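Transcriptional regulator AefR (Pseudomonas syringae pv. tomato, PDB 3CDL) probably binds cis-regulatory DNA through an N-terminal helix-turn-helix and controls transcription as a dimeric regulator of the TetR family. Local coordinates at the interface of chains A and B. Numbering follows the deposited sequence. Chains: chain A/B, Transcriptional regulator AefR.

Contact 1: the interface of chains A and B. Residues chain A 174; chain B 113, 120, 124, 127.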
ATOM      1  N   PHE A 174      -0.527  -3.715   8.296  1.00 54.09           N
ATOM      2  CA  PHE A 174      -0.137  -4.465   9.513  1.00 54.91           C
ATOM      3  C   PHE A 174      -0.043  -3.630  10.819  1.00 55.16           C
ATOM      4  O   PHE A 174       0.789  -3.880  11.680  1.00 54.92           O
ATOM      5  CB  PHE A 174       1.132  -5.331   9.288  1.00 55.19           C
ATOM      6  CG  PHE A 174       2.314  -4.569   8.771  1.00 56.20           C
ATOM      7  CD1 PHE A 174       2.505  -4.406   7.389  1.00 57.85           C
ATOM      8  CD2 PHE A 174       3.247  -4.015   9.655  1.00 56.62           C
ATOM      9  CE1 PHE A 174       3.602  -3.679   6.888  1.00 57.00           C
ATOM     10  CE2 PHE A 174       4.352  -3.286   9.169  1.00 57.29           C
ATOM     11  CZ  PHE A 174       4.533  -3.128   7.779  1.00 55.70           C
TER
ATOM     12  N   THR B 113      -3.831 -10.208   6.506  1.00 43.96           N
ATOM     13  CA  THR B 113      -3.304  -9.500   7.686  1.00 44.78           C
ATOM     14  C   THR B 113      -4.031  -8.213   8.025  1.00 44.17           C
ATOM     15  O   THR B 113      -4.046  -7.821   9.183  1.00 44.30           O
ATOM     16  CB  THR B 113      -1.726  -9.311   7.703  1.00 44.18           C
ATOM     17  OG1 THR B 113      -1.364  -8.049   7.144  1.00 47.64           O
ATOM     18  CG2 THR B 113      -1.029 -10.390   6.940  1.00 44.04           C
ATOM     19  N   ALA B 120      -1.000  -9.498  11.855  1.00 51.52           N
ATOM     20  CA  ALA B 120      -0.226  -8.267  11.693  1.00 52.25           C
ATOM     21  C   ALA B 120       1.070  -8.347  12.489  1.00 52.59           C
ATOM     22  O   ALA B 120       2.118  -7.986  11.998  1.00 52.34           O
ATOM     23  CB  ALA B 120      -1.029  -7.068  12.114  1.00 51.99           C
ATOM     24  N   LEU B 124       4.936  -8.006  11.201  1.00 69.81           N
ATOM     25  CA  LEU B 124       5.784  -6.938  11.676  1.00 71.12           C
ATOM     26  C   LEU B 124       6.965  -7.388  12.527  1.00 72.20           C
ATOM     27  O   LEU B 124       7.930  -6.649  12.655  1.00 72.48           O
ATOM     28  CB  LEU B 124       4.946  -5.837  12.357  1.00 71.31           C
ATOM     29  CG  LEU B 124       4.415  -5.838  13.795  1.00 71.54           C
ATOM     30  CD1 LEU B 124       5.212  -4.851  14.637  1.00 70.88           C
ATOM     31  CD2 LEU B 124       2.938  -5.440  13.811  1.00 71.14           C
ATOM     32  N   ILE B 127       9.309  -8.444   9.638  1.00 79.53           N
ATOM     33  CA  ILE B 127       9.795  -7.337   8.814  1.00 80.40           C
ATOM     34  C   ILE B 127      10.779  -6.495   9.637  1.00 80.93           C
ATOM     35  O   ILE B 127      10.987  -5.301   9.393  1.00 81.06           O
ATOM     36  CB  ILE B 127       8.623  -6.521   8.135  1.00 80.37           C
ATOM     37  CG1 ILE B 127       9.041  -6.019   6.746  1.00 81.22           C
ATOM     38  CG2 ILE B 127       8.089  -5.390   9.022  1.00 79.51           C
ATOM     39  CD1 ILE B 127       9.142  -7.124   5.666  1.00 81.19           C
TER
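A:Phe174 reaches across to B:Leu124 and B:Ala120, two residues one turn apart, in the dimer interface of this TetR-family regulator, where the short helix 169-174 of one subunit docks on helix 117-125 of the other. The phenylalanine buries 47 Å² here, far more than any of its neighbours, and closes helix 169-174 of its own subunit. Its CG lies between the backbone N and the carbonyl carbon (chi1 55°), which carries the ring along the partner helix towards B:Leu124 and B:Ile127, while the backbone stays beside B:Ala120. One side of the ring does the touching: A:Phe174 CD2 packs on the B:Leu124 methylene CB at 3.7 Å. A:Phe174 CE2 is a little farther from B:Leu124 CB, at 4.1 Å. The two side chains cross obliquely, and the leucine branches beyond CB turn away from the ring, CD2 towards the A:Phe174 carbonyl. B:Ile127, in the loop that follows the helix, borders the far end of the ring, its CG2 methyl 4.3 Å from A:Phe174 CE2. Nearer the backbone, the B:Ala120 methyl CB rests 3.8 Å from A:Phe174 CA. Among these residues the contact is mainly apolar, one side of an aromatic ring against aliphatic groups. On the backbone side of the phenylalanine, the carbonyl O of A:Phe174 meets the B:Leu124 CD2 methyl at 3.4 Å.

Contact 2: the interface of chains A and B. Residues chain A 162, 165-166, 190-191, 194; chain B 158, 161-162.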
ATOM      1  N   LEU A 162       6.060   8.585  -1.449  1.00 47.29           N
ATOM      2  CA  LEU A 162       7.155   8.949  -0.565  1.00 47.39           C
ATOM      3  C   LEU A 162       6.673   9.241   0.846  1.00 48.43           C
ATOM      4  O   LEU A 162       7.467   9.310   1.785  1.00 49.40           O
ATOM      5  CB  LEU A 162       7.890  10.162  -1.155  1.00 46.76           C
ATOM      6  CG  LEU A 162       8.810   9.942  -2.370  1.00 44.34           C
ATOM      7  CD1 LEU A 162       9.471  11.237  -2.657  1.00 42.41           C
ATOM      8  CD2 LEU A 162       9.846   8.838  -2.173  1.00 39.10           C
ATOM      9  N   SER A 165       4.366   5.278   1.806  1.00 47.62           N
ATOM     10  CA  SER A 165       5.235   4.124   2.107  1.00 48.47           C
ATOM     11  C   SER A 165       5.663   4.025   3.565  1.00 48.46           C
ATOM     12  O   SER A 165       6.049   2.946   4.024  1.00 50.03           O
ATOM     13  CB  SER A 165       6.489   4.086   1.209  1.00 48.54           C
ATOM     14  OG  SER A 165       7.207   5.309   1.206  1.00 48.19           O
ATOM     15  N   PHE A 166       5.602   5.135   4.285  1.00 47.32           N
ATOM     16  CA  PHE A 166       6.130   5.204   5.643  1.00 46.49           C
ATOM     17  C   PHE A 166       4.989   5.284   6.639  1.00 46.35           C
ATOM     18  O   PHE A 166       5.110   4.825   7.783  1.00 46.44           O
ATOM     19  CB  PHE A 166       6.969   6.468   5.816  1.00 44.87           C
ATOM     20  CG  PHE A 166       8.320   6.423   5.138  1.00 46.34           C
ATOM     21  CD1 PHE A 166       9.413   5.774   5.749  1.00 44.08           C
ATOM     22  CD2 PHE A 166       8.530   7.076   3.906  1.00 43.71           C
ATOM     23  CE1 PHE A 166      10.652   5.745   5.126  1.00 44.65           C
ATOM     24  CE2 PHE A 166       9.775   7.055   3.301  1.00 42.13           C
ATOM     25  CZ  PHE A 166      10.849   6.392   3.923  1.00 42.94           C
ATOM     26  N   SER A 190      12.324  14.847   3.335  1.00 47.22           N
ATOM     27  CA  SER A 190      13.032  14.033   2.358  1.00 47.62           C
ATOM     28  C   SER A 190      12.249  13.946   1.054  1.00 47.91           C
ATOM     29  O   SER A 190      12.823  14.083  -0.018  1.00 48.09           O
ATOM     30  CB  SER A 190      13.287  12.638   2.885  1.00 47.52           C
ATOM     31  OG  SER A 190      14.365  12.056   2.192  1.00 48.56           O
ATOM     32  N   ALA A 191      10.947  13.727   1.158  1.00 47.81           N
ATOM     33  CA  ALA A 191      10.071  13.750   0.002  1.00 49.19           C
ATOM     34  C   ALA A 191      10.223  15.065  -0.749  1.00 49.93           C
ATOM     35  O   ALA A 191      10.373  15.076  -1.975  1.00 50.19           O
ATOM     36  CB  ALA A 191       8.585  13.512   0.413  1.00 48.10           C
HETATM   37  N   MSE A 194      13.741  15.273  -2.437  1.00 54.91           N
HETATM   38  CA  MSE A 194      13.700  14.309  -3.527  1.00 56.29           C
HETATM   39  C   MSE A 194      12.841  14.777  -4.699  1.00 53.62           C
HETATM   40  O   MSE A 194      13.269  14.748  -5.865  1.00 52.78           O
HETATM   41  CB  MSE A 194      13.121  13.006  -3.005  1.00 56.46           C
HETATM   42  CG  MSE A 194      14.126  12.036  -2.464  1.00 58.99           C
HETATM   43 SE   MSE A 194      13.657  10.317  -3.256  0.85 65.41          SE
HETATM   44  CE  MSE A 194      15.438   9.584  -3.167  1.00 61.01           C
TER
ATOM     45  N   GLN B 158      11.883   4.555   0.156  1.00 44.79           N
ATOM     46  CA  GLN B 158      11.601   5.507  -0.908  1.00 44.45           C
ATOM     47  C   GLN B 158      11.856   4.845  -2.252  1.00 45.66           C
ATOM     48  O   GLN B 158      10.996   4.876  -3.155  1.00 45.49           O
ATOM     49  CB  GLN B 158      12.505   6.730  -0.743  1.00 44.21           C
ATOM     50  CG  GLN B 158      12.310   7.477   0.578  1.00 41.45           C
ATOM     51  CD  GLN B 158      13.248   8.648   0.709  1.00 42.44           C
ATOM     52  OE1 GLN B 158      12.803   9.776   0.794  1.00 46.12           O
ATOM     53  NE2 GLN B 158      14.557   8.394   0.703  1.00 40.74           N
ATOM     54  N   ALA B 161       9.080   2.375  -2.767  1.00 48.34           N
ATOM     55  CA  ALA B 161       7.872   3.184  -2.958  1.00 48.12           C
ATOM     56  C   ALA B 161       7.732   3.742  -4.362  1.00 47.94           C
ATOM     57  O   ALA B 161       6.640   3.835  -4.900  1.00 48.59           O
ATOM     58  CB  ALA B 161       7.865   4.360  -1.949  1.00 48.47           C
ATOM     59  N   LEU B 162       8.837   4.149  -4.952  1.00 47.83           N
ATOM     60  CA  LEU B 162       8.790   4.723  -6.295  1.00 47.64           C
ATOM     61  C   LEU B 162       8.353   3.706  -7.353  1.00 47.16           C
ATOM     62  O   LEU B 162       7.853   4.108  -8.374  1.00 47.65           O
ATOM     63  CB  LEU B 162      10.136   5.376  -6.649  1.00 47.30           C
ATOM     64  CG  LEU B 162      10.334   6.907  -6.460  1.00 47.73           C
ATOM     65  CD1 LEU B 162       9.075   7.681  -6.019  1.00 43.42           C
ATOM     66  CD2 LEU B 162      11.581   7.287  -5.612  1.00 44.63           C
TER
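B:Gln158 lies across A:Leu162 and points its amide at A:Ser190, in the helical dimer interface typical of the C-terminal domain of TetR-family regulators. The polar link is a hydrogen bond from the A:Ser190 hydroxyl OG to the B:Gln158 side-chain carbonyl OE1, 3.1 Å long. The donor approaches at a C=O...O angle of 122° and is tilted 22° from the carbonyl plane. Beyond CG the glutamine chain is extended (chi2 178°), which carries its amide from helix 152-167 of chain B to helix 181-199 of chain A. Selenomethionine A:Met194 flanks this amide, its CE methyl 4.1 Å from B:Gln158 NE2.

Apolar packing holds the aliphatic stem of the same glutamine. The CD2 branch of A:Leu162 touches B:Gln158 CB at 3.7 Å, the two side chains crossing at about a right angle. B:Gln158 CG meets the A:Phe166 ring at its edge, in the ring plane, 3.7 Å from CE2; the ring and amide planes are steeply inclined. Around this stem, A:Leu162 CD2 also faces B:Leu162 CD1 at 4.1 Å, a looser leucine pair between equivalent helices. The B:Ala161 methyl CB packs against A:Ser165, 3.5 Å from its CB and beside its hydroxyl OG.

Contact 3: the interface of chains A and B. Residues chain A 154, 157-158, 161; chain B 165-166, 187.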
ATOM      1  N   PHE A 154       1.252  11.130 -12.673  1.00 42.85           N
ATOM      2  CA  PHE A 154       2.333  10.218 -12.463  1.00 42.48           C
ATOM      3  C   PHE A 154       3.250  10.783 -11.393  1.00 42.54           C
ATOM      4  O   PHE A 154       3.794  10.048 -10.566  1.00 42.67           O
ATOM      5  CB  PHE A 154       3.078  10.073 -13.796  1.00 41.95           C
ATOM      6  CG  PHE A 154       4.426   9.414 -13.699  1.00 42.33           C
ATOM      7  CD1 PHE A 154       4.601   8.098 -14.150  1.00 41.76           C
ATOM      8  CD2 PHE A 154       5.532  10.110 -13.216  1.00 42.54           C
ATOM      9  CE1 PHE A 154       5.831   7.476 -14.086  1.00 40.31           C
ATOM     10  CE2 PHE A 154       6.786   9.478 -13.137  1.00 43.69           C
ATOM     11  CZ  PHE A 154       6.930   8.167 -13.590  1.00 42.49           C
ATOM     12  N   THR A 157       1.405  10.615  -7.996  1.00 42.50           N
ATOM     13  CA  THR A 157       1.574   9.269  -7.481  1.00 42.22           C
ATOM     14  C   THR A 157       2.903   9.106  -6.768  1.00 43.18           C
ATOM     15  O   THR A 157       2.958   8.450  -5.730  1.00 43.41           O
ATOM     16  CB  THR A 157       1.493   8.167  -8.574  1.00 41.32           C
ATOM     17  OG1 THR A 157       0.203   8.152  -9.169  1.00 39.92           O
ATOM     18  CG2 THR A 157       1.690   6.816  -7.951  1.00 39.69           C
ATOM     19  N   GLN A 158       3.973   9.653  -7.342  1.00 44.12           N
ATOM     20  CA  GLN A 158       5.317   9.502  -6.758  1.00 45.44           C
ATOM     21  C   GLN A 158       5.448  10.323  -5.516  1.00 46.34           C
ATOM     22  O   GLN A 158       6.080   9.905  -4.576  1.00 46.63           O
ATOM     23  CB  GLN A 158       6.412   9.970  -7.708  1.00 45.76           C
ATOM     24  CG  GLN A 158       6.705   9.064  -8.842  1.00 43.94           C
ATOM     25  CD  GLN A 158       7.674   9.694  -9.818  1.00 45.43           C
ATOM     26  OE1 GLN A 158       8.601   9.028 -10.325  1.00 45.56           O
ATOM     27  NE2 GLN A 158       7.473  10.991 -10.100  1.00 41.33           N
ATOM     28  N   ALA A 161       3.656   8.404  -2.773  1.00 48.46           N
ATOM     29  CA  ALA A 161       4.377   7.178  -2.444  1.00 48.06           C
ATOM     30  C   ALA A 161       5.477   7.402  -1.417  1.00 47.59           C
ATOM     31  O   ALA A 161       5.780   6.536  -0.612  1.00 47.94           O
ATOM     32  CB  ALA A 161       4.967   6.530  -3.724  1.00 47.61           C
TER
ATOM     33  N   SER B 165       4.360   1.915  -5.982  1.00 47.11           N
ATOM     34  CA  SER B 165       3.205   2.824  -6.041  1.00 47.07           C
ATOM     35  C   SER B 165       2.498   2.732  -7.392  1.00 46.79           C
ATOM     36  O   SER B 165       1.339   3.133  -7.523  1.00 46.74           O
ATOM     37  CB  SER B 165       3.621   4.264  -5.732  1.00 46.89           C
ATOM     38  OG  SER B 165       4.544   4.761  -6.697  1.00 47.43           O
ATOM     39  N   PHE B 166       3.204   2.168  -8.366  1.00 46.73           N
ATOM     40  CA  PHE B 166       2.683   1.910  -9.718  1.00 47.39           C
ATOM     41  C   PHE B 166       2.497   0.421  -9.995  1.00 46.84           C
ATOM     42  O   PHE B 166       1.555   0.016 -10.677  1.00 46.80           O
ATOM     43  CB  PHE B 166       3.636   2.470 -10.801  1.00 47.55           C
ATOM     44  CG  PHE B 166       3.797   3.963 -10.750  1.00 49.54           C
ATOM     45  CD1 PHE B 166       2.759   4.807 -11.178  1.00 50.11           C
ATOM     46  CD2 PHE B 166       4.976   4.535 -10.248  1.00 49.69           C
ATOM     47  CE1 PHE B 166       2.900   6.187 -11.128  1.00 48.11           C
ATOM     48  CE2 PHE B 166       5.127   5.909 -10.185  1.00 47.84           C
ATOM     49  CZ  PHE B 166       4.095   6.736 -10.623  1.00 49.70           C
ATOM     50  N   VAL B 187       8.668   4.008 -15.106  1.00 48.67           N
ATOM     51  CA  VAL B 187       8.653   4.167 -13.668  1.00 47.47           C
ATOM     52  C   VAL B 187      10.048   3.894 -13.118  1.00 47.49           C
ATOM     53  O   VAL B 187      10.549   4.654 -12.280  1.00 47.26           O
ATOM     54  CB  VAL B 187       7.452   3.436 -12.922  1.00 47.44           C
ATOM     55  CG1 VAL B 187       6.152   3.540 -13.704  1.00 45.35           C
ATOM     56  CG2 VAL B 187       7.763   2.026 -12.594  1.00 46.78           C
TER
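This is a homodimer interface of helix against helix, in which the aromatic ring of B:Phe166 fits against A:Phe154, A:Thr157 and A:Gln158; such pairing of C-terminal helices is how TetR-family subunits usually dimerise. B:Phe166 buries 62 Å², more than any other residue of the patch. The methyl CG2 of A:Thr157 sits over one face of its ring in a CH-pi contact, 3.8 Å from the ring centroid and displaced towards the rim. This methyl is anti to the threonine backbone N, while the hydroxyl OG1 lies beside that N (chi1 -63°), leaving carbon to cover the aromatic face. At the ring edge, in plane, stand the backbone O of A:Phe154 and the A:Gln158 methylene CG, the latter 3.8 Å from CE2. The B:Phe166 CZ corner in turn lies over a face of the A:Phe154 ring, 3.8 Å from CD1, and the two side chains cross at about a right angle. Contacts on a face and at the edge probably restrict movement of the B:Phe166 ring. B:Val187 CG1 extends the apolar surface, 4.0 Å from A:Phe154 CE1. On the other flank, A:Ala161 CB packs closely against B:Ser165 CB at 3.3 Å. Most of the site lies on helix 152-167 of each subunit, with the last part of this helix in chain B meeting earlier turns in chain A, and B:Val187 coming from the final helix, 181-199.

Contact 2 and contact 3 are neighbouring stretches of one helical surface, their C-alpha centres about 10 Å apart. Both use helices 152-167 and 181-199, and they draw on the same positions, 158, 161, 165 and 166, with the chains exchanged, as the two-fold symmetry requires. The C-alpha centre of contact 1 lies about 20 Å from that of contact 2 and about 23 Å from that of contact 3, and contact 1 joins helix 169-174 of one chain to helix 117-125 of the other. The subunits are therefore held at separated places, which probably fixes their relative orientation and hence the spacing of the two DNA-binding domains.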